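Local coordinates for protein N-acetylneuraminate lyase (Fusobacterium nucleatum subsp. nucleatum ATCC 25586, PDB 5ZKA) that is named as a lyase and belongs to the dihydrodipicolinate synthetase family, whose members are built on the TIM-barrel fold, at residues F129-E137 with M160-N171; K197-L207 with V215-Y223. All coordinates share one frame; numbering follows the deposited sequence.

Interaction 1 of 2, residues F129-E137 with M160-N171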
loop_
_atom_site.group_PDB
_atom_site.type_symbol
_atom_site.label_atom_id
_atom_site.label_comp_id
_atom_site.label_asym_id
_atom_site.label_seq_id
_atom_site.Cartn_x
_atom_site.Cartn_y
_atom_site.Cartn_z
ATOM N N PHE A 129 -20.259 11.254 10.036
ATOM C CA PHE A 129 -20.053 11.564 8.626
ATOM C C PHE A 129 -21.003 12.651 8.142
ATOM O O PHE A 129 -20.620 13.486 7.314
ATOM C CB PHE A 129 -20.198 10.334 7.739
ATOM C CG PHE A 129 -20.048 10.670 6.293
ATOM C CD1 PHE A 129 -18.796 11.006 5.785
ATOM C CD2 PHE A 129 -21.156 10.744 5.463
ATOM C CE1 PHE A 129 -18.646 11.355 4.457
ATOM C CE2 PHE A 129 -21.011 11.100 4.130
ATOM C CZ PHE A 129 -19.758 11.406 3.629
ATOM N N SER A 130 -22.251 12.650 8.615
ATOM C CA SER A 130 -23.169 13.696 8.182
ATOM C C SER A 130 -22.625 15.077 8.524
ATOM O O SER A 130 -22.839 16.035 7.772
ATOM C CB SER A 130 -24.544 13.514 8.825
ATOM O OG SER A 130 -24.503 13.891 10.191
ATOM N N GLU A 131 -21.914 15.197 9.646
ATOM C CA GLU A 131 -21.338 16.488 10.010
ATOM C C GLU A 131 -20.150 16.829 9.124
ATOM O O GLU A 131 -19.982 17.986 8.723
ATOM C CB GLU A 131 -20.960 16.481 11.489
ATOM C CG GLU A 131 -22.207 16.398 12.356
ATOM C CD GLU A 131 -21.953 16.021 13.805
ATOM O OE1 GLU A 131 -20.940 15.345 14.092
ATOM O OE2 GLU A 131 -22.798 16.395 14.654
ATOM N N ILE A 132 -19.328 15.830 8.792
ATOM C CA ILE A 132 -18.207 16.039 7.877
ATOM C C ILE A 132 -18.709 16.489 6.510
ATOM O O ILE A 132 -18.115 17.368 5.865
ATOM C CB ILE A 132 -17.378 14.746 7.777
ATOM C CG1 ILE A 132 -16.619 14.504 9.087
ATOM C CG2 ILE A 132 -16.460 14.780 6.574
ATOM C CD1 ILE A 132 -15.926 13.154 9.170
ATOM N N LYS A 133 -19.810 15.891 6.048
ATOM C CA LYS A 133 -20.380 16.258 4.756
ATOM C C LYS A 133 -20.867 17.701 4.770
ATOM O O LYS A 133 -20.626 18.465 3.827
ATOM C CB LYS A 133 -21.533 15.304 4.411
ATOM C CG LYS A 133 -22.121 15.507 3.018
ATOM C CD LYS A 133 -23.120 14.391 2.692
ATOM C CE LYS A 133 -23.842 14.656 1.385
ATOM N NZ LYS A 133 -25.095 13.858 1.279
ATOM N N ASP A 134 -21.576 18.083 5.835
ATOM C CA ASP A 134 -22.055 19.456 5.975
ATOM C C ASP A 134 -20.898 20.444 5.935
ATOM O O ASP A 134 -21.010 21.534 5.357
ATOM C CB ASP A 134 -22.819 19.575 7.293
ATOM C CG ASP A 134 -23.562 20.887 7.438
ATOM O OD1 ASP A 134 -23.614 21.677 6.470
ATOM O OD2 ASP A 134 -24.102 21.113 8.542
ATOM N N TYR A 135 -19.783 20.077 6.564
ATOM C CA TYR A 135 -18.602 20.934 6.592
ATOM C C TYR A 135 -18.080 21.183 5.185
ATOM O O TYR A 135 -17.880 22.334 4.780
ATOM C CB TYR A 135 -17.564 20.272 7.498
ATOM C CG TYR A 135 -16.099 20.643 7.402
ATOM C CD1 TYR A 135 -15.262 20.035 6.467
ATOM C CD2 TYR A 135 -15.526 21.506 8.329
ATOM C CE1 TYR A 135 -13.912 20.325 6.419
ATOM C CE2 TYR A 135 -14.161 21.793 8.294
ATOM C CZ TYR A 135 -13.368 21.203 7.335
ATOM O OH TYR A 135 -12.017 21.466 7.300
ATOM N N TYR A 136 -17.896 20.114 4.407
ATOM C CA TYR A 136 -17.404 20.271 3.042
ATOM C C TYR A 136 -18.393 21.047 2.187
ATOM O O TYR A 136 -18.012 21.976 1.465
ATOM C CB TYR A 136 -17.120 18.905 2.428
ATOM C CG TYR A 136 -15.785 18.356 2.884
ATOM C CD1 TYR A 136 -14.600 19.028 2.577
ATOM C CD2 TYR A 136 -15.710 17.188 3.638
ATOM C CE1 TYR A 136 -13.367 18.538 2.999
ATOM C CE2 TYR A 136 -14.489 16.693 4.060
ATOM C CZ TYR A 136 -13.324 17.379 3.738
ATOM O OH TYR A 136 -12.104 16.912 4.154
ATOM N N GLU A 137 -19.672 20.683 2.256
ATOM C CA GLU A 137 -20.654 21.353 1.413
ATOM C C GLU A 137 -20.788 22.817 1.785
ATOM O O GLU A 137 -21.036 23.654 0.910
ATOM C CB GLU A 137 -22.007 20.643 1.507
ATOM C CG GLU A 137 -21.915 19.160 1.194
ATOM C CD GLU A 137 -22.916 18.706 0.162
ATOM O OE1 GLU A 137 -24.019 18.272 0.555
ATOM O OE2 GLU A 137 -22.589 18.775 -1.042
ATOM N N MET A 160 -12.414 7.180 6.068
ATOM C CA MET A 160 -13.550 7.410 5.185
ATOM C C MET A 160 -13.773 6.196 4.290
ATOM O O MET A 160 -12.827 5.697 3.667
ATOM C CB MET A 160 -13.312 8.655 4.330
ATOM C CG MET A 160 -14.522 9.121 3.553
ATOM S SD MET A 160 -14.706 10.914 3.695
ATOM C CE MET A 160 -14.921 11.082 5.456
ATOM N N SER A 161 -15.019 5.734 4.228
ATOM C CA SER A 161 -15.415 4.577 3.443
ATOM C C SER A 161 -15.635 4.950 1.980
ATOM O O SER A 161 -15.766 6.121 1.616
ATOM C CB SER A 161 -16.692 3.961 4.008
ATOM O OG SER A 161 -17.836 4.511 3.377
ATOM N N LEU A 162 -15.693 3.919 1.131
ATOM C CA LEU A 162 -15.918 4.144 -0.294
ATOM C C LEU A 162 -17.275 4.791 -0.551
ATOM O O LEU A 162 -17.381 5.717 -1.365
ATOM C CB LEU A 162 -15.782 2.829 -1.060
ATOM C CG LEU A 162 -15.958 2.847 -2.577
ATOM C CD1 LEU A 162 -14.915 3.734 -3.251
ATOM C CD2 LEU A 162 -15.879 1.413 -3.093
ATOM N N SER A 163 -18.323 4.334 0.139
ATOM C CA SER A 163 -19.640 4.952 -0.043
ATOM C C SER A 163 -19.677 6.377 0.498
ATOM O O SER A 163 -20.438 7.217 0.000
ATOM C CB SER A 163 -20.719 4.117 0.641
ATOM O OG SER A 163 -20.430 3.968 2.021
ATOM N N GLN A 164 -18.876 6.663 1.522
ATOM C CA GLN A 164 -18.804 8.027 2.030
ATOM C C GLN A 164 -18.125 8.956 1.022
ATOM O O GLN A 164 -18.595 10.077 0.794
ATOM C CB GLN A 164 -18.088 8.021 3.378
ATOM C CG GLN A 164 -18.923 7.320 4.460
ATOM C CD GLN A 164 -18.206 7.191 5.786
ATOM O OE1 GLN A 164 -16.978 7.208 5.854
ATOM N NE2 GLN A 164 -18.983 7.086 6.863
ATOM N N PHE A 165 -17.035 8.506 0.383
ATOM C CA PHE A 165 -16.465 9.295 -0.709
ATOM C C PHE A 165 -17.505 9.545 -1.794
ATOM O O PHE A 165 -17.596 10.652 -2.339
ATOM C CB PHE A 165 -15.240 8.597 -1.313
ATOM C CG PHE A 165 -13.957 8.855 -0.574
ATOM C CD1 PHE A 165 -13.400 10.128 -0.527
ATOM C CD2 PHE A 165 -13.301 7.817 0.075
ATOM C CE1 PHE A 165 -12.209 10.364 0.154
ATOM C CE2 PHE A 165 -12.109 8.038 0.755
ATOM C CZ PHE A 165 -11.564 9.325 0.799
ATOM N N GLY A 166 -18.305 8.528 -2.119
ATOM C CA GLY A 166 -19.356 8.711 -3.110
ATOM C C GLY A 166 -20.339 9.802 -2.745
ATOM O O GLY A 166 -20.770 10.569 -3.609
ATOM N N GLU A 167 -20.713 9.892 -1.464
ATOM C CA GLU A 167 -21.632 10.944 -1.040
ATOM C C GLU A 167 -21.019 12.323 -1.254
ATOM O O GLU A 167 -21.672 13.230 -1.783
ATOM C CB GLU A 167 -22.021 10.748 0.424
ATOM C CG GLU A 167 -23.013 9.619 0.671
ATOM C CD GLU A 167 -23.633 9.695 2.061
ATOM O OE1 GLU A 167 -24.167 10.765 2.416
ATOM O OE2 GLU A 167 -23.562 8.692 2.803
ATOM N N LEU A 168 -19.756 12.501 -0.859
ATOM C CA LEU A 168 -19.099 13.785 -1.074
ATOM C C LEU A 168 -18.961 14.088 -2.561
ATOM O O LEU A 168 -19.237 15.208 -3.003
ATOM C CB LEU A 168 -17.733 13.796 -0.389
ATOM C CG LEU A 168 -17.803 13.635 1.132
ATOM C CD1 LEU A 168 -16.411 13.517 1.729
ATOM C CD2 LEU A 168 -18.569 14.794 1.774
ATOM N N PHE A 169 -18.563 13.089 -3.357
ATOM C CA PHE A 169 -18.327 13.319 -4.778
ATOM C C PHE A 169 -19.603 13.549 -5.583
ATOM O O PHE A 169 -19.489 13.859 -6.775
ATOM C CB PHE A 169 -17.550 12.149 -5.375
ATOM C CG PHE A 169 -16.078 12.176 -5.070
ATOM C CD1 PHE A 169 -15.369 13.371 -5.065
ATOM C CD2 PHE A 169 -15.395 10.995 -4.810
ATOM C CE1 PHE A 169 -14.009 13.387 -4.802
ATOM C CE2 PHE A 169 -14.036 10.996 -4.539
ATOM C CZ PHE A 169 -13.339 12.187 -4.534
ATOM N N GLU A 170 -20.802 13.427 -4.998
ATOM C CA GLU A 170 -21.996 13.845 -5.734
ATOM C C GLU A 170 -22.032 15.352 -5.950
ATOM O O GLU A 170 -22.694 15.820 -6.886
ATOM C CB GLU A 170 -23.275 13.397 -5.015
ATOM C CG GLU A 170 -23.189 12.013 -4.419
ATOM C CD GLU A 170 -24.498 11.509 -3.846
ATOM O OE1 GLU A 170 -24.626 10.275 -3.682
ATOM O OE2 GLU A 170 -25.394 12.334 -3.559
ATOM N N ASN A 171 -21.338 16.115 -5.108
ATOM C CA ASN A 171 -21.194 17.553 -5.304
ATOM C C ASN A 171 -20.237 17.812 -6.470
ATOM O O ASN A 171 -19.063 17.426 -6.419
ATOM C CB ASN A 171 -20.682 18.194 -4.011
ATOM C CG ASN A 171 -20.779 19.716 -4.018
ATOM O OD1 ASN A 171 -20.486 20.373 -5.020
ATOM N ND2 ASN A 171 -21.157 20.285 -2.875
HETATM O O HOH W 1 -21.927 22.970 -1.691
#
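Phe129 lies flat against Gln164: its ring and the amide plane are only 11° apart, and Gln164 CB sits over one face, 3.9 Å from the ring centroid in a CH-pi contact. The amide is held in place by its oxygen: Gln164 OE1 accepts the backbone N-H of Ser161, the N-cap residue, in a nearly straight bond of 2.9 Å. Phe129 gets there because its CG is anti to the backbone N (chi1 177°), which sends the ring across to the other helix. Met160 comes in at the ring edge, CE 3.9 Å from Phe129 CE1 and the sulfur also edge-on, a Met-aromatic contact. Leu168 takes another part of the ring edge, its CG 3.9 Å from Phe129 CZ, and its CD2 packs on Lys133 CG and on Tyr136, whose hydroxyl bonds to Ala119 O. Towards the solvent the hold is looser. Lys133 NZ makes a salt bridge of 3.4 Å with Glu167 OE1, weak as a hydrogen bond. At the C-terminal end of 160-171, Asn171 ND2 gives Glu137 OE2 a 2.8 Å hydrogen bond on the anti side of the carboxylate, and a water bridges the same ND2 to Glu137 O. Tyr136 and Leu168 reach strand 147-150 on the inner side. The helical segments 129-137 and 162-169 run 30° apart, their axes 10.6 Å from each other at closest approach, as neighbouring outer helices of a TIM barrel do.

Interaction 2 of 2, residues K197-L207 with V215-Y223; sequences KLIFAGFDEML and VDGAIGSTY. With EDO (1,2-ethanediol), chain E.
Asp216 and Ile199 grip each other twice: Asp216 N donates to Ile199 O at 2.7 Å, and Ile199 N returns a bond to Asp216 OD2 at 2.8 Å through the anti lone pair. That carboxylate also forms a salt bridge with Arg191. The pair lies just ahead of the two strands of a parallel beta-alpha-beta unit of the TIM barrel, in which helix 207-212 joins strand 200-201 to strand 217-220. Further along, Ala201 bonds to the neighbouring strand through both its backbone N, to Gly217 O at 3.0 Å, and its O, which receives Ile219 N at 2.9 Å. Beyond the strands Asp204 turns back over the second segment. Its OD2 takes the N-H of Thr222 at 2.9 Å, with Thr222 OG1 modelled doubtfully close to the same oxygen, and the carboxylate lies stacked on one face of the Tyr223 ring, their planes 9° apart. Asp204 N and Glu205 OE1 share O1 of a 1,2-ethanediol molecule, probably from the crystallisation liquor. Packing surrounds this polar frame. Phe200, with CG anti to its carbonyl carbon (chi1 -66°), sets its ring edge against the backbone N of Ala218 and its CB against Ile219. Ala218 packs from the other face of the sheet, its CB 3.7 Å from Leu207 CD1.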
loop_
_atom_site.group_PDB
_atom_site.type_symbol
_atom_site.label_atom_id
_atom_site.label_comp_id
_atom_site.label_asym_id
_atom_site.label_seq_id
_atom_site.Cartn_x
_atom_site.Cartn_y
_atom_site.Cartn_z
ATOM N N LYS A 197 -12.915 12.186 -11.153
ATOM C CA LYS A 197 -12.376 13.010 -10.078
ATOM C C LYS A 197 -10.853 12.914 -10.049
ATOM O O LYS A 197 -10.255 11.961 -10.561
ATOM C CB LYS A 197 -12.960 12.589 -8.720
ATOM C CG LYS A 197 -14.485 12.635 -8.653
ATOM C CD LYS A 197 -15.039 14.059 -8.525
ATOM C CE LYS A 197 -16.561 14.063 -8.615
ATOM N NZ LYS A 197 -17.163 15.412 -8.340
ATOM N N LEU A 198 -10.225 13.923 -9.448
ATOM C CA LEU A 198 -8.774 13.930 -9.292
ATOM C C LEU A 198 -8.390 13.188 -8.025
ATOM O O LEU A 198 -8.985 13.394 -6.970
ATOM C CB LEU A 198 -8.239 15.360 -9.207
ATOM C CG LEU A 198 -8.510 16.228 -10.433
ATOM C CD1 LEU A 198 -8.461 17.687 -10.037
ATOM C CD2 LEU A 198 -7.457 15.928 -11.494
ATOM N N ILE A 199 -7.367 12.344 -8.112
ATOM C CA ILE A 199 -6.795 11.723 -6.927
ATOM C C ILE A 199 -5.321 12.090 -6.869
ATOM O O ILE A 199 -4.569 11.795 -7.804
ATOM C CB ILE A 199 -6.952 10.201 -6.936
ATOM C CG1 ILE A 199 -8.412 9.810 -7.133
ATOM C CG2 ILE A 199 -6.363 9.627 -5.645
ATOM C CD1 ILE A 199 -8.585 8.316 -7.346
ATOM N N PHE A 200 -4.910 12.705 -5.763
ATOM C CA PHE A 200 -3.521 13.067 -5.519
ATOM C C PHE A 200 -2.928 12.184 -4.434
ATOM O O PHE A 200 -3.460 12.117 -3.325
ATOM C CB PHE A 200 -3.417 14.530 -5.103
ATOM C CG PHE A 200 -3.799 15.474 -6.189
ATOM C CD1 PHE A 200 -2.912 15.752 -7.221
ATOM C CD2 PHE A 200 -5.056 16.052 -6.210
ATOM C CE1 PHE A 200 -3.265 16.613 -8.237
ATOM C CE2 PHE A 200 -5.411 16.910 -7.226
ATOM C CZ PHE A 200 -4.512 17.190 -8.242
ATOM N N ALA A 201 -1.792 11.559 -4.730
ATOM C CA ALA A 201 -1.104 10.777 -3.714
ATOM C C ALA A 201 -0.474 11.693 -2.675
ATOM O O ALA A 201 0.173 12.680 -3.026
ATOM C CB ALA A 201 -0.028 9.897 -4.359
ATOM N N GLY A 202 -0.619 11.335 -1.397
ATOM C CA GLY A 202 -0.064 12.137 -0.324
ATOM C C GLY A 202 1.157 11.547 0.356
ATOM O O GLY A 202 1.699 12.140 1.292
ATOM N N PHE A 203 1.615 10.395 -0.126
ATOM C CA PHE A 203 2.689 9.620 0.499
ATOM C C PHE A 203 3.855 9.538 -0.487
ATOM O O PHE A 203 3.855 8.685 -1.381
ATOM C CB PHE A 203 2.153 8.239 0.883
ATOM C CG PHE A 203 1.071 7.735 -0.060
ATOM C CD1 PHE A 203 1.336 7.568 -1.411
ATOM C CD2 PHE A 203 -0.209 7.460 0.396
ATOM C CE1 PHE A 203 0.366 7.130 -2.283
ATOM C CE2 PHE A 203 -1.191 7.014 -0.482
ATOM C CZ PHE A 203 -0.897 6.851 -1.822
ATOM N N ASP A 204 4.849 10.432 -0.327
ATOM C CA ASP A 204 5.910 10.578 -1.318
ATOM C C ASP A 204 6.685 9.288 -1.495
ATOM O O ASP A 204 7.196 9.011 -2.586
ATOM C CB ASP A 204 6.902 11.656 -0.889
ATOM C CG ASP A 204 6.252 13.011 -0.661
ATOM O OD1 ASP A 204 5.013 13.065 -0.549
ATOM O OD2 ASP A 204 7.004 14.011 -0.577
ATOM N N GLU A 205 6.813 8.514 -0.422
ATOM C CA GLU A 205 7.600 7.293 -0.464
ATOM C C GLU A 205 6.856 6.148 -1.134
ATOM O O GLU A 205 7.419 5.058 -1.261
ATOM C CB GLU A 205 8.024 6.894 0.957
ATOM C CG GLU A 205 6.905 6.430 1.878
ATOM C CD GLU A 205 6.113 7.568 2.503
ATOM O OE1 GLU A 205 6.407 8.758 2.227
ATOM O OE2 GLU A 205 5.205 7.255 3.299
ATOM N N MET A 206 5.602 6.364 -1.542
ATOM C CA MET A 206 4.816 5.373 -2.273
ATOM C C MET A 206 4.271 5.951 -3.578
ATOM O O MET A 206 3.207 5.550 -4.052
ATOM C CB MET A 206 3.699 4.832 -1.392
ATOM C CG MET A 206 4.257 4.338 -0.057
ATOM S SD MET A 206 3.052 3.485 0.981
ATOM C CE MET A 206 1.946 4.825 1.382
ATOM N N LEU A 207 5.021 6.875 -4.189
ATOM C CA LEU A 207 4.562 7.530 -5.410
ATOM C C LEU A 207 4.439 6.546 -6.567
ATOM O O LEU A 207 3.472 6.593 -7.334
ATOM C CB LEU A 207 5.525 8.664 -5.777
ATOM C CG LEU A 207 5.217 9.455 -7.053
ATOM C CD1 LEU A 207 3.796 10.038 -7.018
ATOM C CD2 LEU A 207 6.234 10.584 -7.209
ATOM N N VAL A 215 -3.421 7.563 -10.127
ATOM C CA VAL A 215 -3.581 8.888 -9.508
ATOM C C VAL A 215 -3.204 9.975 -10.526
ATOM O O VAL A 215 -2.474 9.739 -11.495
ATOM C CB VAL A 215 -2.769 9.057 -8.212
ATOM C CG1 VAL A 215 -3.231 8.083 -7.140
ATOM C CG2 VAL A 215 -1.282 8.899 -8.482
ATOM N N ASP A 216 -3.761 11.167 -10.321
ATOM C CA ASP A 216 -3.591 12.285 -11.244
ATOM C C ASP A 216 -2.416 13.163 -10.876
ATOM O O ASP A 216 -2.089 14.095 -11.619
ATOM C CB ASP A 216 -4.879 13.103 -11.286
ATOM C CG ASP A 216 -6.059 12.263 -11.722
ATOM O OD1 ASP A 216 -6.199 12.050 -12.944
ATOM O OD2 ASP A 216 -6.820 11.785 -10.850
ATOM N N GLY A 217 -1.765 12.862 -9.763
ATOM C CA GLY A 217 -0.639 13.651 -9.313
ATOM C C GLY A 217 -0.304 13.288 -7.887
ATOM O O GLY A 217 -0.707 12.231 -7.390
ATOM N N ALA A 218 0.428 14.183 -7.234
ATOM C CA ALA A 218 0.883 13.939 -5.876
ATOM C C ALA A 218 1.121 15.276 -5.197
ATOM O O ALA A 218 1.491 16.252 -5.847
ATOM C CB ALA A 218 2.171 13.101 -5.855
ATOM N N ILE A 219 0.894 15.308 -3.889
ATOM C CA ILE A 219 1.126 16.484 -3.054
ATOM C C ILE A 219 2.011 16.029 -1.897
ATOM O O ILE A 219 1.636 15.111 -1.160
ATOM C CB ILE A 219 -0.204 17.069 -2.542
ATOM C CG1 ILE A 219 -1.064 17.498 -3.721
ATOM C CG2 ILE A 219 0.021 18.221 -1.574
ATOM C CD1 ILE A 219 -2.577 17.658 -3.358
ATOM N N GLY A 220 3.195 16.622 -1.757
ATOM C CA GLY A 220 4.151 16.099 -0.789
ATOM C C GLY A 220 5.133 17.123 -0.266
ATOM O O GLY A 220 5.488 18.083 -0.955
ATOM N N SER A 221 5.603 16.889 0.961
ATOM C CA SER A 221 6.602 17.775 1.562
ATOM C C SER A 221 7.979 17.587 0.946
ATOM O O SER A 221 8.763 18.543 0.870
ATOM C CB SER A 221 6.699 17.513 3.061
ATOM O OG SER A 221 7.005 16.146 3.310
ATOM N N THR A 222 8.323 16.366 0.541
ATOM C CA THR A 222 9.698 16.185 0.081
ATOM C C THR A 222 9.939 16.789 -1.289
ATOM O O THR A 222 11.101 16.952 -1.683
ATOM C CB THR A 222 10.084 14.703 0.059
ATOM O OG1 THR A 222 9.346 14.018 -0.961
ATOM C CG2 THR A 222 9.807 14.061 1.414
ATOM N N TYR A 223 8.884 17.166 -2.007
ATOM C CA TYR A 223 9.080 17.732 -3.329
ATOM C C TYR A 223 9.688 19.126 -3.254
ATOM O O TYR A 223 10.186 19.617 -4.273
ATOM C CB TYR A 223 7.745 17.736 -4.091
ATOM C CG TYR A 223 7.073 16.369 -4.103
ATOM C CD1 TYR A 223 7.828 15.194 -4.088
ATOM C CD2 TYR A 223 5.693 16.249 -4.074
ATOM C CE1 TYR A 223 7.217 13.933 -4.071
ATOM C CE2 TYR A 223 5.074 14.991 -4.056
ATOM C CZ TYR A 223 5.836 13.845 -4.058
ATOM O OH TYR A 223 5.214 12.611 -4.040
HETATM C C1 EDO E . 6.965 11.970 2.923
HETATM O O1 EDO E . 5.737 11.375 2.596
HETATM C C2 EDO E . 7.360 11.586 4.344
HETATM O O2 EDO E . 6.412 12.117 5.232
HETATM O O HOH W 2 3.166 12.595 -2.351
HETATM O O HOH W 3 4.208 14.537 2.207
#

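How the interactions relate
The two contacts follow one another along the chain, their centres about 21 Å apart: interaction 1 lies on the outer helical layer, about 21 Å from the centre of the chain, and interaction 2 is buried in the strands, about 8 Å from it. They meet at Lys197, whose NZ lies 3.2 Å from Phe169 O in a weak hydrogen bond and 3.4 Å from Asn171 O, with Ile174 O as its strongest partner. The chain leaving 160-171 becomes strand 174-176, and Leu198 and Phe200 bond through their backbones to Ile175, Val177 and Phe179. Lys178, present here as the modified residue KPI, lies just past strand 174-176, between the two contacts in sequence.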